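Local atomic coordinates of hypothetical protein, similar to alpha-acetolactate decarboxylase (Staphylococcus aureus subsp. aureus, PDB entry 1XV2), a protein that probably catalyses the decarboxylation of alpha-acetolactate to acetoin, as a zinc-binding member of the alpha-acetolactate decarboxylase family. Residues Gly44-Glu48 against His58-His62; His125-Ala131 against Ala143-Glu149. All coordinates share one frame; numbering follows the deposited sequence.

Contact 1: residues Gly44-Glu48 against His58-His62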
ATOM      1  N   GLY A  44      12.224  17.168  -8.086  1.00 14.81           N
ATOM      2  CA  GLY A  44      12.631  18.104  -7.053  1.00 15.51           C
ATOM      3  C   GLY A  44      11.426  18.611  -6.284  1.00 17.11           C
ATOM      4  O   GLY A  44      11.526  19.552  -5.492  1.00 15.60           O
ATOM      5  N   SER A  45      10.288  17.958  -6.513  1.00 18.45           N
ATOM      6  CA  SER A  45       9.015  18.318  -5.893  1.00 20.04           C
ATOM      7  C   SER A  45       8.679  19.732  -6.335  1.00 20.52           C
ATOM      8  O   SER A  45       8.217  20.559  -5.550  1.00 19.78           O
ATOM      9  CB  SER A  45       9.093  18.255  -4.367  1.00 22.54           C
ATOM     10  OG  SER A  45       7.796  18.395  -3.800  1.00 23.67           O
ATOM     11  N   ASP A  46       8.930  19.997  -7.612  1.00 20.14           N
ATOM     12  CA  ASP A  46       8.673  21.306  -8.176  1.00 22.50           C
ATOM     13  C   ASP A  46       7.201  21.568  -8.460  1.00 21.05           C
ATOM     14  O   ASP A  46       6.605  20.965  -9.351  1.00 21.48           O
ATOM     15  CB  ASP A  46       9.482  21.497  -9.462  1.00 24.76           C
ATOM     16  CG  ASP A  46       9.108  22.771 -10.203  1.00 28.92           C
ATOM     17  OD1 ASP A  46       8.965  23.826  -9.547  1.00 27.87           O
ATOM     18  OD2 ASP A  46       8.960  22.717 -11.441  1.00 30.52           O
ATOM     19  N   GLY A  47       6.620  22.468  -7.677  1.00 21.00           N
ATOM     20  CA  GLY A  47       5.239  22.846  -7.885  1.00 19.25           C
ATOM     21  C   GLY A  47       4.148  21.846  -7.571  1.00 18.40           C
ATOM     22  O   GLY A  47       4.332  20.889  -6.819  1.00 17.90           O
ATOM     23  N   GLU A  48       2.999  22.083  -8.189  1.00 17.57           N
ATOM     24  CA  GLU A  48       1.816  21.271  -7.982  1.00 15.50           C
ATOM     25  C   GLU A  48       1.229  20.796  -9.297  1.00 15.82           C
ATOM     26  O   GLU A  48       0.898  21.607 -10.159  1.00 15.33           O
ATOM     27  CB  GLU A  48       0.765  22.106  -7.255  1.00 15.95           C
ATOM     28  CG  GLU A  48       1.288  22.840  -6.032  1.00 14.39           C
ATOM     29  CD  GLU A  48       1.720  21.891  -4.934  1.00 13.49           C
ATOM     30  OE1 GLU A  48       1.352  20.700  -5.014  1.00 12.31           O
ATOM     31  OE2 GLU A  48       2.414  22.337  -3.992  1.00 11.79           O
ATOM     32  N   HIS A  58       0.357  22.498 -14.328  1.00 18.26           N
ATOM     33  CA  HIS A  58       1.387  22.738 -13.332  1.00 18.52           C
ATOM     34  C   HIS A  58       1.397  24.168 -12.815  1.00 19.95           C
ATOM     35  O   HIS A  58       1.460  25.126 -13.590  1.00 20.21           O
ATOM     36  CB  HIS A  58       2.765  22.400 -13.905  1.00 16.27           C
ATOM     37  CG  HIS A  58       3.874  22.505 -12.905  1.00 15.17           C
ATOM     38  ND1 HIS A  58       4.888  23.431 -13.010  1.00 14.37           N
ATOM     39  CD2 HIS A  58       4.125  21.798 -11.777  1.00 14.14           C
ATOM     40  CE1 HIS A  58       5.718  23.290 -11.993  1.00 15.05           C
ATOM     41  NE2 HIS A  58       5.276  22.306 -11.228  1.00 17.66           N
ATOM     42  N   ALA A  59       1.331  24.300 -11.494  1.00 20.51           N
ATOM     43  CA  ALA A  59       1.354  25.600 -10.837  1.00 20.19           C
ATOM     44  C   ALA A  59       2.615  25.625  -9.984  1.00 20.34           C
ATOM     45  O   ALA A  59       2.780  24.784  -9.100  1.00 19.33           O
ATOM     46  CB  ALA A  59       0.115  25.770  -9.963  1.00 20.80           C
ATOM     47  N   ASN A  60       3.515  26.567 -10.250  1.00 19.58           N
ATOM     48  CA  ASN A  60       4.746  26.623  -9.479  1.00 20.16           C
ATOM     49  C   ASN A  60       4.825  27.776  -8.497  1.00 20.80           C
ATOM     50  O   ASN A  60       3.913  28.599  -8.395  1.00 21.44           O
ATOM     51  CB  ASN A  60       5.979  26.654 -10.400  1.00 21.72           C
ATOM     52  CG  ASN A  60       6.066  27.922 -11.235  1.00 22.20           C
ATOM     53  OD1 ASN A  60       5.740  29.012 -10.770  1.00 21.50           O
ATOM     54  ND2 ASN A  60       6.530  27.782 -12.472  1.00 23.64           N
ATOM     55  N   GLU A  61       5.944  27.809  -7.782  1.00 19.61           N
ATOM     56  CA  GLU A  61       6.247  28.806  -6.762  1.00 21.83           C
ATOM     57  C   GLU A  61       6.315  30.237  -7.283  1.00 22.89           C
ATOM     58  O   GLU A  61       6.370  31.179  -6.495  1.00 24.08           O
ATOM     59  CB  GLU A  61       7.585  28.452  -6.117  1.00 21.68           C
ATOM     60  CG  GLU A  61       8.725  28.419  -7.131  1.00 22.27           C
ATOM     61  CD  GLU A  61       9.964  27.726  -6.614  1.00 19.80           C
ATOM     62  OE1 GLU A  61      10.509  28.167  -5.587  1.00 20.72           O
ATOM     63  OE2 GLU A  61      10.396  26.736  -7.241  1.00 22.04           O
ATOM     64  N   HIS A  62       6.320  30.394  -8.602  1.00 23.59           N
ATOM     65  CA  HIS A  62       6.406  31.720  -9.210  1.00 25.00           C
ATOM     66  C   HIS A  62       5.074  32.190  -9.779  1.00 26.07           C
ATOM     67  O   HIS A  62       5.040  33.044 -10.664  1.00 26.62           O
ATOM     68  CB  HIS A  62       7.463  31.713 -10.316  1.00 25.16           C
ATOM     69  CG  HIS A  62       8.802  31.224  -9.862  1.00 24.37           C
ATOM     70  ND1 HIS A  62       9.502  31.818  -8.836  1.00 22.98           N
ATOM     71  CD2 HIS A  62       9.557  30.178 -10.278  1.00 25.00           C
ATOM     72  CE1 HIS A  62      10.629  31.160  -8.635  1.00 25.01           C
ATOM     73  NE2 HIS A  62      10.686  30.160  -9.496  1.00 24.28           N
TER
HETATM   74  O   HOH W   1       7.365  25.335  -7.572  1.00 17.89           O
HETATM   75  O   HOH W   2       9.807  26.179  -9.765  1.00 24.14           O
HETATM   76  O   HOH W   3       8.678  25.371 -12.637  1.00 31.71           O
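Glu48 and Ala59 form the last antiparallel hydrogen-bonded pair of the hairpin made by strands 48-52 and 55-59 in the seven-strand mixed sheet. Two backbone bonds define it: Glu48 N to Ala59 O at 2.9 Å and Ala59 N to Glu48 O at 3.0 Å. The Glu48 carboxylate bends away toward the zinc ion, its OE2 taking a salt bridge from Arg127 NE and a hydrogen bond from Met129 N. Before this pair the chain turns a corner at Gly47, whose CA comes within 3.4 Å of His58 NE2.

A side-chain bond extends the pairing past the corner. His58 gives NE2-H to Asp46 O at 2.7 Å; a chi1 of -175°, which sets CG opposite the main-chain nitrogen, carries the ring there. The oxygen lies close to the ring plane, but the donor stands above the carbonyl plane. The Asp46 carboxylate, turned 63° from this ring, brings OD2 to 3.3 Å from His58 CE1.

Waters bridge the Asp46 carboxylate to Asn60 and Glu61. One accepts from Glu61 N and lies 3.0 Å from Asp46 OD1. Another donates to Asp46 OD2 at 2.9 Å and accepts from Asn60 ND2 at 3.2 Å.

Contact 2: residues His125-Ala131 against Ala143-Glu149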
ATOM      1  N   HIS A 125      -7.504  28.672  -0.637  1.00 13.85           N
ATOM      2  CA  HIS A 125      -6.169  28.878  -0.090  1.00 12.92           C
ATOM      3  C   HIS A 125      -5.275  27.704  -0.490  1.00 13.28           C
ATOM      4  O   HIS A 125      -5.522  26.571  -0.091  1.00 11.82           O
ATOM      5  CB  HIS A 125      -6.264  28.981   1.439  1.00 14.12           C
ATOM      6  CG  HIS A 125      -4.950  29.195   2.125  1.00 16.36           C
ATOM      7  ND1 HIS A 125      -4.845  29.348   3.491  1.00 15.42           N
ATOM      8  CD2 HIS A 125      -3.688  29.273   1.640  1.00 15.42           C
ATOM      9  CE1 HIS A 125      -3.575  29.512   3.818  1.00 15.55           C
ATOM     10  NE2 HIS A 125      -2.853  29.470   2.713  1.00 14.97           N
ATOM     11  N   VAL A 126      -4.240  27.979  -1.280  1.00 12.75           N
ATOM     12  CA  VAL A 126      -3.328  26.929  -1.728  1.00 12.36           C
ATOM     13  C   VAL A 126      -1.868  27.299  -1.523  1.00 13.14           C
ATOM     14  O   VAL A 126      -1.533  28.449  -1.229  1.00 13.42           O
ATOM     15  CB  VAL A 126      -3.486  26.635  -3.244  1.00 12.12           C
ATOM     16  CG1 VAL A 126      -4.928  26.300  -3.579  1.00 13.77           C
ATOM     17  CG2 VAL A 126      -3.013  27.833  -4.058  1.00 12.82           C
ATOM     18  N   ARG A 127      -1.002  26.305  -1.686  1.00 12.89           N
ATOM     19  CA  ARG A 127       0.429  26.519  -1.599  1.00 12.85           C
ATOM     20  C   ARG A 127       1.011  25.943  -2.879  1.00 13.54           C
ATOM     21  O   ARG A 127       0.388  25.098  -3.529  1.00 11.34           O
ATOM     22  CB  ARG A 127       1.040  25.825  -0.367  1.00 14.31           C
ATOM     23  CG  ARG A 127       0.963  24.301  -0.337  1.00 15.28           C
ATOM     24  CD  ARG A 127       2.094  23.619  -1.117  1.00 16.28           C
ATOM     25  NE  ARG A 127       1.953  22.160  -1.105  1.00 15.31           N
ATOM     26  CZ  ARG A 127       2.192  21.384  -0.052  1.00 16.26           C
ATOM     27  NH1 ARG A 127       2.600  21.913   1.095  1.00 16.01           N
ATOM     28  NH2 ARG A 127       1.998  20.073  -0.137  1.00 14.68           N
HETATM   29  N   MSE A 128       2.181  26.434  -3.264  1.00 14.37           N
HETATM   30  CA  MSE A 128       2.863  25.939  -4.450  1.00 17.04           C
HETATM   31  C   MSE A 128       4.227  25.494  -3.947  1.00 16.60           C
HETATM   32  O   MSE A 128       5.106  26.321  -3.691  1.00 17.88           O
HETATM   33  CB  MSE A 128       3.009  27.045  -5.500  1.00 19.83           C
HETATM   34  CG  MSE A 128       1.689  27.633  -5.988  1.00 21.98           C
HETATM   35 SE   MSE A 128       1.073  29.122  -4.910  1.00 24.70          SE
HETATM   36  CE  MSE A 128       2.022  30.559  -5.798  1.00 24.13           C
HETATM   37  N   MSE A 129       4.392  24.187  -3.777  1.00 16.60           N
HETATM   38  CA  MSE A 129       5.644  23.652  -3.262  1.00 17.56           C
HETATM   39  C   MSE A 129       6.842  24.172  -4.047  1.00 17.99           C
HETATM   40  O   MSE A 129       6.930  23.983  -5.259  1.00 16.47           O
HETATM   41  CB  MSE A 129       5.622  22.121  -3.306  1.00 19.82           C
HETATM   42  CG  MSE A 129       6.710  21.459  -2.464  1.00 20.11           C
HETATM   43 SE   MSE A 129       6.448  21.726  -0.569  1.00 23.54          SE
HETATM   44  CE  MSE A 129       5.307  20.205  -0.213  1.00 18.81           C
ATOM     45  N   PRO A 130       7.774  24.856  -3.362  1.00 18.80           N
ATOM     46  CA  PRO A 130       8.963  25.389  -4.032  1.00 20.97           C
ATOM     47  C   PRO A 130       9.911  24.251  -4.413  1.00 22.94           C
ATOM     48  O   PRO A 130      10.143  23.329  -3.629  1.00 22.45           O
ATOM     49  CB  PRO A 130       9.552  26.331  -2.988  1.00 19.09           C
ATOM     50  CG  PRO A 130       9.187  25.667  -1.703  1.00 18.77           C
ATOM     51  CD  PRO A 130       7.754  25.242  -1.939  1.00 18.30           C
ATOM     52  N   ALA A 131      10.449  24.318  -5.624  1.00 23.50           N
ATOM     53  CA  ALA A 131      11.348  23.287  -6.116  1.00 25.28           C
ATOM     54  C   ALA A 131      12.688  23.245  -5.388  1.00 26.06           C
ATOM     55  O   ALA A 131      13.173  24.256  -4.875  1.00 26.46           O
ATOM     56  CB  ALA A 131      11.577  23.475  -7.613  1.00 25.63           C
ATOM     57  N   ALA A 143       8.302  22.776   2.317  1.00 24.49           N
ATOM     58  CA  ALA A 143       7.005  23.197   2.827  1.00 23.81           C
ATOM     59  C   ALA A 143       7.109  24.387   3.783  1.00 23.14           C
ATOM     60  O   ALA A 143       6.228  25.244   3.813  1.00 22.27           O
ATOM     61  CB  ALA A 143       6.320  22.026   3.523  1.00 23.75           C
ATOM     62  N   ARG A 144       8.186  24.441   4.556  1.00 23.48           N
ATOM     63  CA  ARG A 144       8.375  25.524   5.515  1.00 24.62           C
ATOM     64  C   ARG A 144       8.753  26.867   4.894  1.00 24.81           C
ATOM     65  O   ARG A 144       8.845  27.875   5.596  1.00 26.86           O
ATOM     66  CB  ARG A 144       9.412  25.114   6.561  1.00 26.51           C
ATOM     67  CG  ARG A 144       8.884  24.092   7.553  1.00 28.33           C
ATOM     68  CD  ARG A 144       9.988  23.507   8.414  1.00 31.62           C
ATOM     69  NE  ARG A 144       9.450  22.585   9.410  1.00 33.52           N
ATOM     70  CZ  ARG A 144      10.187  21.734  10.116  1.00 34.90           C
ATOM     71  NH1 ARG A 144      11.500  21.683   9.937  1.00 34.18           N
ATOM     72  NH2 ARG A 144       9.609  20.931  11.001  1.00 33.86           N
ATOM     73  N   ARG A 145       8.969  26.881   3.582  1.00 23.93           N
ATOM     74  CA  ARG A 145       9.314  28.113   2.879  1.00 23.82           C
ATOM     75  C   ARG A 145       8.424  28.250   1.649  1.00 22.54           C
ATOM     76  O   ARG A 145       8.695  29.047   0.752  1.00 21.87           O
ATOM     77  CB  ARG A 145      10.789  28.102   2.463  1.00 23.95           C
ATOM     78  CG  ARG A 145      11.160  27.045   1.427  1.00 25.81           C
ATOM     79  CD  ARG A 145      12.672  27.000   1.206  1.00 27.41           C
ATOM     80  NE  ARG A 145      13.073  25.970   0.249  1.00 29.89           N
ATOM     81  CZ  ARG A 145      13.034  26.106  -1.073  1.00 29.57           C
ATOM     82  NH1 ARG A 145      12.614  27.241  -1.622  1.00 29.05           N
ATOM     83  NH2 ARG A 145      13.410  25.099  -1.852  1.00 30.86           N
ATOM     84  N   GLN A 146       7.350  27.467   1.626  1.00 20.39           N
ATOM     85  CA  GLN A 146       6.409  27.469   0.515  1.00 19.70           C
ATOM     86  C   GLN A 146       5.611  28.753   0.397  1.00 19.31           C
ATOM     87  O   GLN A 146       5.268  29.388   1.397  1.00 18.32           O
ATOM     88  CB  GLN A 146       5.406  26.324   0.664  1.00 18.65           C
ATOM     89  CG  GLN A 146       4.512  26.472   1.894  1.00 19.51           C
ATOM     90  CD  GLN A 146       3.570  25.303   2.088  1.00 18.62           C
ATOM     91  OE1 GLN A 146       3.902  24.168   1.762  1.00 18.90           O
ATOM     92  NE2 GLN A 146       2.396  25.574   2.642  1.00 17.93           N
ATOM     93  N   PRO A 147       5.314  29.164  -0.841  1.00 18.00           N
ATOM     94  CA  PRO A 147       4.527  30.381  -1.004  1.00 18.86           C
ATOM     95  C   PRO A 147       3.063  29.930  -0.934  1.00 19.49           C
ATOM     96  O   PRO A 147       2.751  28.764  -1.200  1.00 17.88           O
ATOM     97  CB  PRO A 147       4.935  30.869  -2.389  1.00 19.71           C
ATOM     98  CG  PRO A 147       5.172  29.597  -3.127  1.00 20.14           C
ATOM     99  CD  PRO A 147       5.939  28.767  -2.114  1.00 20.34           C
ATOM    100  N   GLU A 148       2.178  30.838  -0.552  1.00 16.85           N
ATOM    101  CA  GLU A 148       0.759  30.527  -0.453  1.00 17.72           C
ATOM    102  C   GLU A 148      -0.025  31.666  -1.083  1.00 18.18           C
ATOM    103  O   GLU A 148       0.329  32.833  -0.928  1.00 18.38           O
ATOM    104  CB  GLU A 148       0.359  30.345   1.017  1.00 18.41           C
ATOM    105  CG  GLU A 148       0.864  29.040   1.648  1.00 18.15           C
ATOM    106  CD  GLU A 148       0.659  28.984   3.162  1.00 20.28           C
ATOM    107  OE1 GLU A 148      -0.381  29.481   3.648  1.00 16.68           O
ATOM    108  OE2 GLU A 148       1.533  28.429   3.866  1.00 18.94           O
ATOM    109  N   GLU A 149      -1.080  31.323  -1.811  1.00 19.53           N
ATOM    110  CA  GLU A 149      -1.900  32.325  -2.472  1.00 22.06           C
ATOM    111  C   GLU A 149      -3.370  32.025  -2.206  1.00 21.48           C
ATOM    112  O   GLU A 149      -3.806  30.871  -2.267  1.00 19.21           O
ATOM    113  CB  GLU A 149      -1.631  32.326  -3.982  1.00 25.40           C
ATOM    114  CG  GLU A 149      -1.586  33.720  -4.608  1.00 32.76           C
ATOM    115  CD  GLU A 149      -1.530  33.685  -6.132  1.00 37.01           C
ATOM    116  OE1 GLU A 149      -0.688  32.943  -6.687  1.00 40.40           O
ATOM    117  OE2 GLU A 149      -2.326  34.405  -6.778  1.00 37.55           O
TER
HETATM  118  O   HOH W   4      12.783  26.995  -4.658  1.00 25.12           O
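The loop end of the antiparallel pair 120-127 with 148-151 brings His125-Ala131 against Ala143-Glu149. Val126 and Glu149 are its hydrogen-bonded pair, with Val126 N to Glu149 O at 3.1 Å and the reciprocal Glu149 N to Val126 O bond. Arg127 and Glu148 follow as a non-hydrogen-bonded pair, and Met128 N to Pro147 O continues the ladder where the strands give way to loop.

On the face of Arg127 and Glu148 a polar chain runs along the pair. His125 NE2 donates in its ring plane to Glu148 OE1 at 2.6 Å, on the anti side of the carboxylate and tilted 29° from its plane. Glu148 OE2 accepts from Gln146 NE2, and Gln146 OE1 takes Arg127 NH1 at 2.7 Å, amide and guanidinium standing nearly perpendicular (83°). Arg127 is bent at chi2 (84°), which brings the guanidinium edge, at NH1, to the amide oxygen; NH1 also donates to Ala236 O.

Beyond the strands, Pro130 CD packs on Gln146 CB at 3.7 Å and on Pro147 CD at 4.0 Å. Pro130 CG lies over one face of the Arg145 guanidinium, whose NH2 donates from its edge to Ala131 O at 3.1 Å; a water also bridges this oxygen and NH1. The whole is an antiparallel strand pair of the eight-strand sheet closed by a long connection, with a type I turn, Ala143-Gln146, at the end of helix 140-143.

In the fold
Contact 1 ends a hairpin of the seven-strand mixed sheet, while contact 2 joins two strands of the eight-strand antiparallel sheet; their centres are about 9 Å apart, and residues 44-48 meet 125-131 directly. Gly47 N lies 2.9 Å from Met129 O, so the two sheets are coupled through backbone as well as the Glu48 carboxylate. Both contacts are partly buried, but among residues that touch, only contact 2 has exposed ones, Arg145 and Glu148. Contact 2 links side chain to side chain directly, whereas in contact 1 the direct side-chain bond goes to a backbone oxygen and waters join the side chains. Each sends one side chain, Glu48 or Arg127, to about 4 Å from the zinc ion held by His176, His178 and His189.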